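Lambda phage protein with carbohydrate-binding module (Shewanella oneidensis, PDB 2A5Z) is of unknown function but has a jelly-roll fold with a carbohydrate-binding module, binds magnesium and may recognise sugars. Local coordinates at residues 76-81 against 89-94; 228-233 against 244-249; 51-56 against 68-73; 124-129 against 181-186. One frame throughout, in Å; residues are numbered along the deposited sequence.

Contact 1 (76-81 against 89-94); sequences ISLQNI and GVQPIV. With MG (magnesium ion), chain F.
Ser-77 and Leu-78 run antiparallel to Ile-93 and Val-94, forming a two-stranded ribbon closed by three backbone hydrogen bonds. Ser-77 N gives to Val-94 O at 2.9 Å, and Val-94 N returns the bond to Ser-77 O at 2.8 Å. The third, Gln-79 N to Pro-92 O, reaches its carbonyl from 33° off the plane. Leu-78 and Ile-93 share one face of the ribbon. Their side chains run alongside each other in the same sense, with Leu-78 CD2 4.0 Å from Ile-93 CG1. Ile-76 holds CG1 anti to its backbone N (chi1 -169°), and CG1 meets Ile-93 CG2 at 3.5 Å. Beyond the strand, Gln-79 lies against Val-94: the bend at chi2 (-67°) lays CD 3.8 Å from Val-94 CG2. Ile-81 crosses Gln-91 at about a right angle, with CD1 4.0 Å from Gln-91 CB. Ile-81 CA makes a CH...O contact with Val-90 O at 3.4 Å. The second segment begins at Gly-89, whose O binds the magnesium ion at 2.2 Å, and after the corner there runs into the paired strand. The three backbone bonds set the register, while Leu-78 and Ile-93 give an apolar face that packs on Phe-103.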
# COMPACT_ATOMS: atom_id res chain seq x y z
N ILE C 76 10.60 -17.25 10.09
CA ILE C 76 10.62 -17.88 8.78
C ILE C 76 11.58 -17.10 7.88
O ILE C 76 11.65 -15.86 7.95
CB ILE C 76 9.20 -17.94 8.15
CG1 ILE C 76 9.17 -18.84 6.91
CG2 ILE C 76 8.70 -16.53 7.81
CD1 ILE C 76 9.19 -20.34 7.22
N SER C 77 12.31 -17.81 7.03
CA SER C 77 13.31 -17.18 6.22
C SER C 77 12.76 -16.86 4.83
O SER C 77 12.65 -17.74 3.97
CB SER C 77 14.56 -18.07 6.15
OG SER C 77 15.58 -17.43 5.44
N LEU C 78 12.39 -15.61 4.62
CA LEU C 78 11.99 -15.17 3.28
C LEU C 78 13.26 -14.92 2.49
O LEU C 78 14.07 -14.07 2.86
CB LEU C 78 11.09 -13.93 3.33
CG LEU C 78 9.82 -13.95 4.20
CD1 LEU C 78 9.05 -12.66 4.00
CD2 LEU C 78 8.93 -15.16 3.90
N GLN C 79 13.45 -15.69 1.42
CA GLN C 79 14.63 -15.57 0.56
C GLN C 79 14.51 -14.36 -0.37
O GLN C 79 13.47 -13.69 -0.39
CB GLN C 79 14.82 -16.85 -0.25
CG GLN C 79 14.93 -18.10 0.59
CD GLN C 79 16.20 -18.14 1.41
OE1 GLN C 79 17.29 -18.36 0.88
NE2 GLN C 79 16.07 -17.91 2.72
N ASN C 80 15.56 -14.08 -1.12
CA ASN C 80 15.54 -12.99 -2.09
C ASN C 80 14.48 -13.18 -3.16
O ASN C 80 14.30 -14.28 -3.68
CB ASN C 80 16.89 -12.85 -2.78
CG ASN C 80 17.93 -12.26 -1.87
OD1 ASN C 80 18.95 -12.89 -1.60
ND2 ASN C 80 17.69 -11.05 -1.39
N ILE C 81 13.77 -12.09 -3.46
CA ILE C 81 12.83 -12.06 -4.58
C ILE C 81 13.56 -12.35 -5.88
O ILE C 81 14.68 -11.87 -6.12
CB ILE C 81 12.09 -10.68 -4.67
CG1 ILE C 81 11.33 -10.38 -3.36
CG2 ILE C 81 11.15 -10.62 -5.89
CD1 ILE C 81 10.22 -11.38 -3.00
N GLY C 89 8.26 -11.83 -10.14
CA GLY C 89 8.21 -11.62 -8.70
C GLY C 89 7.85 -12.91 -7.99
O GLY C 89 6.70 -13.31 -7.98
N VAL C 90 8.83 -13.57 -7.42
CA VAL C 90 8.62 -14.85 -6.75
C VAL C 90 9.26 -14.78 -5.36
O VAL C 90 10.41 -14.37 -5.24
CB VAL C 90 9.27 -16.03 -7.54
CG1 VAL C 90 9.15 -17.36 -6.76
CG2 VAL C 90 8.65 -16.16 -8.94
N GLN C 91 8.49 -15.16 -4.34
CA GLN C 91 8.99 -15.20 -2.97
C GLN C 91 9.27 -16.65 -2.55
O GLN C 91 8.33 -17.40 -2.24
CB GLN C 91 7.98 -14.54 -2.00
CG GLN C 91 8.37 -14.59 -0.53
CD GLN C 91 9.63 -13.81 -0.23
OE1 GLN C 91 10.73 -14.37 -0.20
NE2 GLN C 91 9.49 -12.51 -0.02
N PRO C 92 10.56 -17.06 -2.56
CA PRO C 92 10.95 -18.36 -2.02
C PRO C 92 11.02 -18.30 -0.50
O PRO C 92 11.33 -17.24 0.07
CB PRO C 92 12.34 -18.59 -2.62
CG PRO C 92 12.57 -17.46 -3.58
CD PRO C 92 11.73 -16.34 -3.08
N ILE C 93 10.73 -19.43 0.14
CA ILE C 93 10.55 -19.46 1.59
C ILE C 93 11.31 -20.66 2.17
O ILE C 93 11.24 -21.77 1.64
CB ILE C 93 9.02 -19.49 1.96
CG1 ILE C 93 8.31 -18.25 1.40
CG2 ILE C 93 8.80 -19.58 3.47
CD1 ILE C 93 6.81 -18.44 1.14
N VAL C 94 12.06 -20.42 3.25
CA VAL C 94 12.89 -21.46 3.87
C VAL C 94 12.64 -21.53 5.38
O VAL C 94 12.42 -20.50 6.04
CB VAL C 94 14.40 -21.26 3.51
CG1 VAL C 94 15.31 -22.17 4.32
CG2 VAL C 94 14.63 -21.51 2.03
MG MG F . 4.82 -12.77 -8.91

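Contact 2 (228-233 against 244-249); sequences IGFKTQ and ISIDLI. With MG (magnesium ion), chain F.
The Phe-230 ring has Ile-246 over one face, with CD1 4.0 Å from the ring centroid and 27° off the normal. Towards the rim of the opposite face lies the backbone N of Thr-232. Ile-244 O sits at the ring edge near its plane, 3.6 Å from Phe-230 CZ. Ile-244 CG2 is also close, 3.8 Å from Phe-230 CE1. Phe-230 and Ile-246 extend alongside each other in opposite senses. The CB of Phe-230 points toward 244-249, and CG is anti to the backbone N (chi1 165°). Ile-249 reaches over with CD1, 4.1 Å from Phe-230 CB and also 4.1 Å from Gly-229 CA. One polar link joins the segments: Ile-244 N to Thr-232 OG1, long at 3.3 Å but nearly straight at 169°. Thr-232 OG1 also hydrogen-bonds Thr-136 OG1. The strands belong to different sheets, so this is core packing between the two sheets of the jelly roll. Behind it the chain turns a corner at Asp-247. There Asp-247 and Leu-248 both face Tyr-123 in a classic beta bulge, and Asp-247 binds the magnesium ion through both O and OD1. One segment therefore gives isoleucines to the buried core and two oxygen ligands to the metal.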
# COMPACT_ATOMS: atom_id res chain seq x y z
N ILE C 228 -7.74 -16.64 5.26
CA ILE C 228 -7.97 -17.45 4.06
C ILE C 228 -7.00 -17.02 2.93
O ILE C 228 -6.84 -15.83 2.67
CB ILE C 228 -9.49 -17.47 3.62
CG1 ILE C 228 -9.72 -18.42 2.43
CG2 ILE C 228 -10.05 -16.04 3.38
CD1 ILE C 228 -11.17 -18.89 2.29
N GLY C 229 -6.33 -17.99 2.31
CA GLY C 229 -5.36 -17.70 1.27
C GLY C 229 -4.31 -18.78 1.10
O GLY C 229 -4.64 -19.95 0.89
N PHE C 230 -3.04 -18.39 1.20
CA PHE C 230 -1.90 -19.30 1.05
C PHE C 230 -1.09 -19.30 2.33
O PHE C 230 -0.75 -18.23 2.85
CB PHE C 230 -1.03 -18.85 -0.14
CG PHE C 230 0.34 -19.49 -0.19
CD1 PHE C 230 0.54 -20.72 -0.80
CD2 PHE C 230 1.45 -18.83 0.37
CE1 PHE C 230 1.82 -21.30 -0.86
CE2 PHE C 230 2.74 -19.41 0.31
CZ PHE C 230 2.91 -20.64 -0.31
N LYS C 231 -0.77 -20.49 2.83
CA LYS C 231 0.11 -20.60 3.98
C LYS C 231 1.06 -21.78 3.78
O LYS C 231 0.63 -22.88 3.47
CB LYS C 231 -0.69 -20.79 5.27
CG LYS C 231 0.16 -20.74 6.55
CD LYS C 231 -0.68 -21.03 7.78
CE LYS C 231 0.19 -20.99 9.02
NZ LYS C 231 -0.47 -21.60 10.20
N THR C 232 2.36 -21.53 3.95
CA THR C 232 3.34 -22.61 3.90
C THR C 232 4.12 -22.61 5.21
O THR C 232 4.40 -21.54 5.76
CB THR C 232 4.24 -22.52 2.64
OG1 THR C 232 4.87 -23.79 2.40
CG2 THR C 232 5.30 -21.42 2.77
N GLN C 233 4.45 -23.80 5.69
CA GLN C 233 4.87 -23.99 7.07
C GLN C 233 5.84 -25.16 7.21
O GLN C 233 5.76 -26.15 6.47
CB GLN C 233 3.65 -24.29 7.93
CG GLN C 233 3.88 -24.23 9.44
CD GLN C 233 2.59 -24.23 10.21
OE1 GLN C 233 1.64 -24.93 9.84
NE2 GLN C 233 2.52 -23.44 11.27
N ILE C 244 7.10 -23.95 0.03
CA ILE C 244 6.56 -23.64 -1.29
C ILE C 244 6.74 -22.14 -1.63
O ILE C 244 6.45 -21.28 -0.81
CB ILE C 244 5.10 -24.19 -1.42
CG1 ILE C 244 5.16 -25.73 -1.58
CG2 ILE C 244 4.34 -23.52 -2.58
CD1 ILE C 244 3.82 -26.46 -1.70
N SER C 245 7.27 -21.86 -2.81
CA SER C 245 7.47 -20.49 -3.28
C SER C 245 6.18 -19.92 -3.84
O SER C 245 5.37 -20.66 -4.38
CB SER C 245 8.56 -20.44 -4.36
OG SER C 245 9.77 -21.00 -3.90
N ILE C 246 5.99 -18.61 -3.72
CA ILE C 246 4.77 -17.97 -4.26
C ILE C 246 5.09 -16.84 -5.25
O ILE C 246 5.93 -15.97 -4.99
CB ILE C 246 3.77 -17.53 -3.14
CG1 ILE C 246 2.47 -16.97 -3.75
CG2 ILE C 246 4.44 -16.58 -2.12
CD1 ILE C 246 1.27 -16.96 -2.81
N ASP C 247 4.42 -16.92 -6.40
CA ASP C 247 4.51 -15.95 -7.48
C ASP C 247 3.37 -14.93 -7.35
O ASP C 247 3.59 -13.73 -7.41
CB ASP C 247 4.40 -16.70 -8.83
CG ASP C 247 4.33 -15.77 -10.04
OD1 ASP C 247 4.84 -14.65 -9.99
OD2 ASP C 247 3.77 -16.19 -11.09
N LEU C 248 2.16 -15.41 -7.11
CA LEU C 248 0.98 -14.60 -7.33
C LEU C 248 -0.21 -15.16 -6.56
O LEU C 248 -0.42 -16.38 -6.54
CB LEU C 248 0.67 -14.55 -8.84
CG LEU C 248 -0.59 -13.91 -9.44
CD1 LEU C 248 -0.72 -12.46 -9.01
CD2 LEU C 248 -0.54 -14.01 -10.95
N ILE C 249 -0.98 -14.27 -5.94
CA ILE C 249 -2.24 -14.63 -5.32
C ILE C 249 -3.31 -13.64 -5.77
O ILE C 249 -3.01 -12.47 -5.98
CB ILE C 249 -2.12 -14.71 -3.75
CG1 ILE C 249 -3.38 -15.35 -3.13
CG2 ILE C 249 -1.76 -13.35 -3.13
CD1 ILE C 249 -3.20 -15.79 -1.67
MG MG F . 4.82 -12.77 -8.91

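Contact 3 (51-56 against 68-73); sequences ASYDFM and ISLLST. With MG (magnesium ion), chain F.
Ile-68 and Leu-70 carry the apolar packing against 51-56. Ile-68 sends CD1 across to the backbone, 3.6 Å from Ser-52 C and 3.7 Å from Tyr-53 N. The same methyl lies between two side chains, 4.1 Å from Ala-51 CB and 4.0 Å from Tyr-53 CB. A chi1 of -57° sets Leu-70 CG anti to the carbonyl carbon. From CG each methyl meets a different ring. CD1 is 3.9 Å from Tyr-53 CE2, and CD2 is 4.0 Å from Phe-55 CE1. The side chains of Tyr-53 and Leu-70 cross at about a right angle.

No hydrogen bond joins the two segments. Strands 51-53 and 68-73 come within 8.6 Å at their axes, with an angle of 36° between their directions. They lie in different sheets, so the contact is face-to-face packing inside the jelly-roll sandwich.

Within 51-56, Tyr-53 and Phe-55 pack on each other. Tyr-53 CD2 lies over the centre of the Phe-55 ring, and Phe-55 N lies over the centre of the Tyr-53 ring. Tyr-53 OH accepts a hydrogen bond from the backbone N of Met-57.

Within this contact the metal ligands come from Asp-54, whose O and OD1 each bind the magnesium ion at 2.2 Å; Phe-88, Gly-89 and Asp-247 complete the site. Asp-54 OD2 turns to a neighbouring subunit, where it meets Arg-259 in a salt bridge and the N of Ala-45 in a hydrogen bond.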
# COMPACT_ATOMS: atom_id res chain seq x y z
N ALA C 51 -8.54 -8.20 -5.11
CA ALA C 51 -7.20 -7.91 -4.62
C ALA C 51 -6.21 -8.93 -5.17
O ALA C 51 -6.55 -10.10 -5.34
CB ALA C 51 -7.15 -7.90 -3.09
N SER C 52 -5.00 -8.49 -5.48
CA SER C 52 -3.95 -9.40 -5.92
C SER C 52 -2.58 -8.87 -5.53
O SER C 52 -2.40 -7.66 -5.36
CB SER C 52 -4.03 -9.61 -7.44
OG SER C 52 -3.64 -8.44 -8.12
N TYR C 53 -1.63 -9.78 -5.36
CA TYR C 53 -0.25 -9.38 -5.13
C TYR C 53 0.70 -10.32 -5.89
O TYR C 53 0.50 -11.53 -5.90
CB TYR C 53 0.07 -9.30 -3.64
CG TYR C 53 1.50 -8.85 -3.38
CD1 TYR C 53 1.97 -7.64 -3.92
CD2 TYR C 53 2.38 -9.65 -2.65
CE1 TYR C 53 3.28 -7.24 -3.72
CE2 TYR C 53 3.70 -9.25 -2.45
CZ TYR C 53 4.13 -8.04 -2.98
OH TYR C 53 5.42 -7.65 -2.79
N ASP C 54 1.71 -9.74 -6.54
CA ASP C 54 2.59 -10.45 -7.45
C ASP C 54 4.02 -10.64 -6.91
O ASP C 54 4.91 -11.02 -7.65
CB ASP C 54 2.64 -9.72 -8.81
CG ASP C 54 2.82 -10.67 -10.00
OD1 ASP C 54 3.07 -11.87 -9.81
OD2 ASP C 54 2.71 -10.21 -11.16
N PHE C 55 4.22 -10.33 -5.63
CA PHE C 55 5.48 -10.64 -4.93
C PHE C 55 6.75 -10.10 -5.58
O PHE C 55 7.74 -10.81 -5.70
CB PHE C 55 5.56 -12.15 -4.64
CG PHE C 55 4.51 -12.62 -3.69
CD1 PHE C 55 4.76 -12.66 -2.32
CD2 PHE C 55 3.24 -12.97 -4.16
CE1 PHE C 55 3.77 -13.08 -1.43
CE2 PHE C 55 2.25 -13.39 -3.28
CZ PHE C 55 2.50 -13.44 -1.91
N MSE C 56 6.73 -8.83 -5.97
CA MSE C 56 7.90 -8.16 -6.54
C MSE C 56 8.59 -7.20 -5.57
O MSE C 56 9.72 -6.79 -5.81
CB MSE C 56 7.54 -7.44 -7.86
CG MSE C 56 6.92 -6.04 -7.69
SE MSE C 56 5.21 -5.99 -7.10
CE MSE C 56 4.33 -6.23 -8.63
N ILE C 68 -3.91 -7.41 1.13
CA ILE C 68 -3.56 -8.79 1.50
C ILE C 68 -2.52 -8.79 2.61
O ILE C 68 -1.51 -8.09 2.50
CB ILE C 68 -3.04 -9.59 0.27
CG1 ILE C 68 -4.14 -9.71 -0.79
CG2 ILE C 68 -2.53 -10.99 0.67
CD1 ILE C 68 -3.60 -9.74 -2.22
N SER C 69 -2.79 -9.56 3.67
CA SER C 69 -1.86 -9.73 4.79
C SER C 69 -0.70 -10.60 4.37
O SER C 69 -0.90 -11.60 3.69
CB SER C 69 -2.57 -10.40 5.98
OG SER C 69 -3.76 -9.73 6.32
N LEU C 70 0.52 -10.21 4.75
CA LEU C 70 1.71 -10.98 4.41
C LEU C 70 2.45 -11.27 5.71
O LEU C 70 3.24 -10.47 6.19
CB LEU C 70 2.59 -10.23 3.41
CG LEU C 70 1.90 -9.84 2.09
CD1 LEU C 70 2.74 -8.82 1.35
CD2 LEU C 70 1.61 -11.08 1.22
N LEU C 71 2.14 -12.43 6.27
CA LEU C 71 2.42 -12.68 7.67
C LEU C 71 3.52 -13.70 7.86
O LEU C 71 3.40 -14.84 7.40
CB LEU C 71 1.14 -13.12 8.39
CG LEU C 71 -0.02 -12.12 8.30
CD1 LEU C 71 -1.29 -12.67 8.93
CD2 LEU C 71 0.37 -10.82 8.96
N SER C 72 4.59 -13.26 8.51
CA SER C 72 5.70 -14.12 8.89
C SER C 72 5.62 -14.43 10.38
O SER C 72 5.35 -13.54 11.19
CB SER C 72 7.02 -13.42 8.57
OG SER C 72 7.21 -13.33 7.17
N THR C 73 5.82 -15.71 10.72
CA THR C 73 5.95 -16.14 12.11
C THR C 73 7.14 -17.08 12.28
O THR C 73 7.60 -17.69 11.31
CB THR C 73 4.65 -16.81 12.66
OG1 THR C 73 4.24 -17.87 11.78
CG2 THR C 73 3.52 -15.81 12.78
MG MG F . 4.82 -12.77 -8.91

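Contact 4 (124-129 against 181-186); sequences FKTPSA and TSTWYI
Lys-125 lies over one face of the Trp-184 indole. Its CB stands over the centre of the six-membered ring, 3.5 Å from the centroid and 3° off the normal. CG is anti to the backbone N (chi1 -171°), and the chain is extended beyond it. CD follows across the same face to 3.4 Å from Trp-184 NE1. The polar ends of both converge on Glu-84: Lys-125 NZ makes a salt bridge with it, and Trp-184 NE1 a hydrogen bond. The indole also stacks with His-87.

On the opposite face of the sheet, Tyr-185 CB sits over the Phe-124 ring, 3.9 Å from its centroid. The two rings are oblique, with planes at 31°. Thr-126 CG2 touches Tyr-185 CE2 at 3.6 Å.

The backbones pair antiparallel. Phe-124 and Tyr-185 exchange two hydrogen bonds, and Thr-126 N adds a third to Thr-183 O. Past the strand ends the link continues through a side chain. Thr-183 N gives to Thr-126 OG1 at 3.0 Å, and that hydroxyl is also hydrogen-bonded to Ser-180 O. Ser-182 N then bonds Pro-127 O at 2.9 Å, lying well above the carbonyl plane. A water bridges Ser-182 OG and, weakly, Lys-125 NZ.

The contact joins neighbouring strands 119-125 and 184-191 of the six-stranded sheet. Glu-84 would probably offset the lysine charge while fixing the rotation of the indole that Lys-125 covers.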
# COMPACT_ATOMS: atom_id res chain seq x y z
N PHE C 124 2.10 -21.05 -7.59
CA PHE C 124 3.12 -21.49 -6.64
C PHE C 124 4.05 -22.55 -7.21
O PHE C 124 3.67 -23.29 -8.12
CB PHE C 124 2.47 -22.00 -5.34
CG PHE C 124 1.67 -23.27 -5.49
CD1 PHE C 124 2.26 -24.52 -5.25
CD2 PHE C 124 0.33 -23.23 -5.85
CE1 PHE C 124 1.54 -25.69 -5.38
CE2 PHE C 124 -0.41 -24.41 -6.00
CZ PHE C 124 0.20 -25.64 -5.75
N LYS C 125 5.26 -22.60 -6.66
CA LYS C 125 6.28 -23.55 -7.11
C LYS C 125 6.68 -24.47 -5.97
O LYS C 125 7.03 -24.02 -4.88
CB LYS C 125 7.52 -22.81 -7.64
CG LYS C 125 8.54 -23.73 -8.33
CD LYS C 125 9.74 -22.96 -8.88
CE LYS C 125 10.64 -23.91 -9.69
NZ LYS C 125 11.88 -23.27 -10.19
N THR C 126 6.64 -25.77 -6.24
CA THR C 126 7.12 -26.75 -5.28
C THR C 126 8.63 -26.57 -5.04
O THR C 126 9.35 -26.12 -5.94
CB THR C 126 6.79 -28.19 -5.71
OG1 THR C 126 7.20 -28.40 -7.07
CG2 THR C 126 5.29 -28.42 -5.59
N PRO C 127 9.11 -26.88 -3.82
CA PRO C 127 10.54 -26.80 -3.51
C PRO C 127 11.36 -27.81 -4.34
O PRO C 127 10.78 -28.70 -4.96
CB PRO C 127 10.60 -27.14 -2.02
CG PRO C 127 9.35 -27.89 -1.72
CD PRO C 127 8.32 -27.34 -2.65
N SER C 128 12.68 -27.66 -4.35
CA SER C 128 13.54 -28.56 -5.11
C SER C 128 13.72 -29.95 -4.46
O SER C 128 14.22 -30.89 -5.11
CB SER C 128 14.90 -27.91 -5.38
OG SER C 128 15.58 -27.66 -4.17
N ALA C 129 13.34 -30.06 -3.19
CA ALA C 129 13.25 -31.34 -2.49
C ALA C 129 12.02 -31.31 -1.60
O ALA C 129 11.79 -30.33 -0.88
CB ALA C 129 14.51 -31.59 -1.63
N THR C 181 8.88 -32.06 -7.74
CA THR C 181 9.73 -30.98 -7.22
C THR C 181 9.99 -29.92 -8.30
O THR C 181 9.84 -30.20 -9.49
CB THR C 181 11.09 -31.50 -6.67
OG1 THR C 181 11.77 -32.26 -7.69
CG2 THR C 181 10.89 -32.35 -5.43
N SER C 182 10.36 -28.72 -7.87
CA SER C 182 10.69 -27.59 -8.77
C SER C 182 9.72 -27.43 -9.94
O SER C 182 10.13 -27.31 -11.10
CB SER C 182 12.12 -27.74 -9.27
OG SER C 182 13.01 -27.76 -8.16
N THR C 183 8.43 -27.42 -9.64
CA THR C 183 7.39 -27.34 -10.67
C THR C 183 6.37 -26.27 -10.31
O THR C 183 5.98 -26.15 -9.15
CB THR C 183 6.68 -28.71 -10.85
OG1 THR C 183 7.65 -29.69 -11.23
CG2 THR C 183 5.58 -28.64 -11.93
N TRP C 184 5.95 -25.52 -11.32
CA TRP C 184 4.93 -24.48 -11.15
C TRP C 184 3.53 -25.05 -11.30
O TRP C 184 3.25 -25.79 -12.25
CB TRP C 184 5.15 -23.36 -12.17
CG TRP C 184 6.28 -22.49 -11.80
CD1 TRP C 184 7.56 -22.53 -12.30
CD2 TRP C 184 6.26 -21.44 -10.82
NE1 TRP C 184 8.33 -21.56 -11.69
CE2 TRP C 184 7.56 -20.88 -10.78
CE3 TRP C 184 5.27 -20.92 -9.98
CZ2 TRP C 184 7.90 -19.82 -9.92
CZ3 TRP C 184 5.60 -19.87 -9.12
CH2 TRP C 184 6.91 -19.33 -9.11
N TYR C 185 2.66 -24.70 -10.35
CA TYR C 185 1.28 -25.19 -10.28
C TYR C 185 0.35 -24.00 -10.07
O TYR C 185 0.79 -22.94 -9.63
CB TYR C 185 1.11 -26.17 -9.11
CG TYR C 185 1.79 -27.51 -9.28
CD1 TYR C 185 1.25 -28.49 -10.10
CD2 TYR C 185 2.99 -27.79 -8.62
CE1 TYR C 185 1.88 -29.72 -10.28
CE2 TYR C 185 3.63 -29.03 -8.78
CZ TYR C 185 3.07 -29.98 -9.61
OH TYR C 185 3.68 -31.20 -9.78
N ILE C 186 -0.93 -24.18 -10.40
CA ILE C 186 -1.95 -23.19 -10.08
C ILE C 186 -3.04 -23.88 -9.26
O ILE C 186 -3.38 -25.03 -9.53
CB ILE C 186 -2.56 -22.55 -11.37
CG1 ILE C 186 -1.46 -22.11 -12.35
CG2 ILE C 186 -3.50 -21.36 -11.03
CD1 ILE C 186 -1.94 -21.81 -13.76
O HOH W 1 13.40 -25.04 -7.83

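Contacts 1, 2 and 3 meet at one magnesium ion. Gly-89, Asp-247 and Asp-54 supply five of its ligand atoms, and Phe-88 O is the sixth. Contacts 2 and 3 lie closest, with centres about 8 Å apart, and strands 48-53 and 245-254 are neighbours in one sheet. Contact 1 touches strand 245-254 where Gln-91 N lies 2.8 Å from Ile-246 O, a probable hydrogen bond. Contact 4 continues the sheet beyond contact 2, through Ser-245 N and Lys-125 O, 3.0 Å apart. It binds no metal, but Trp-184 CZ3 packs on Asp-247 CB at 3.4 Å. Contacts 3 and 4 do not touch; their centres are about 19 Å apart.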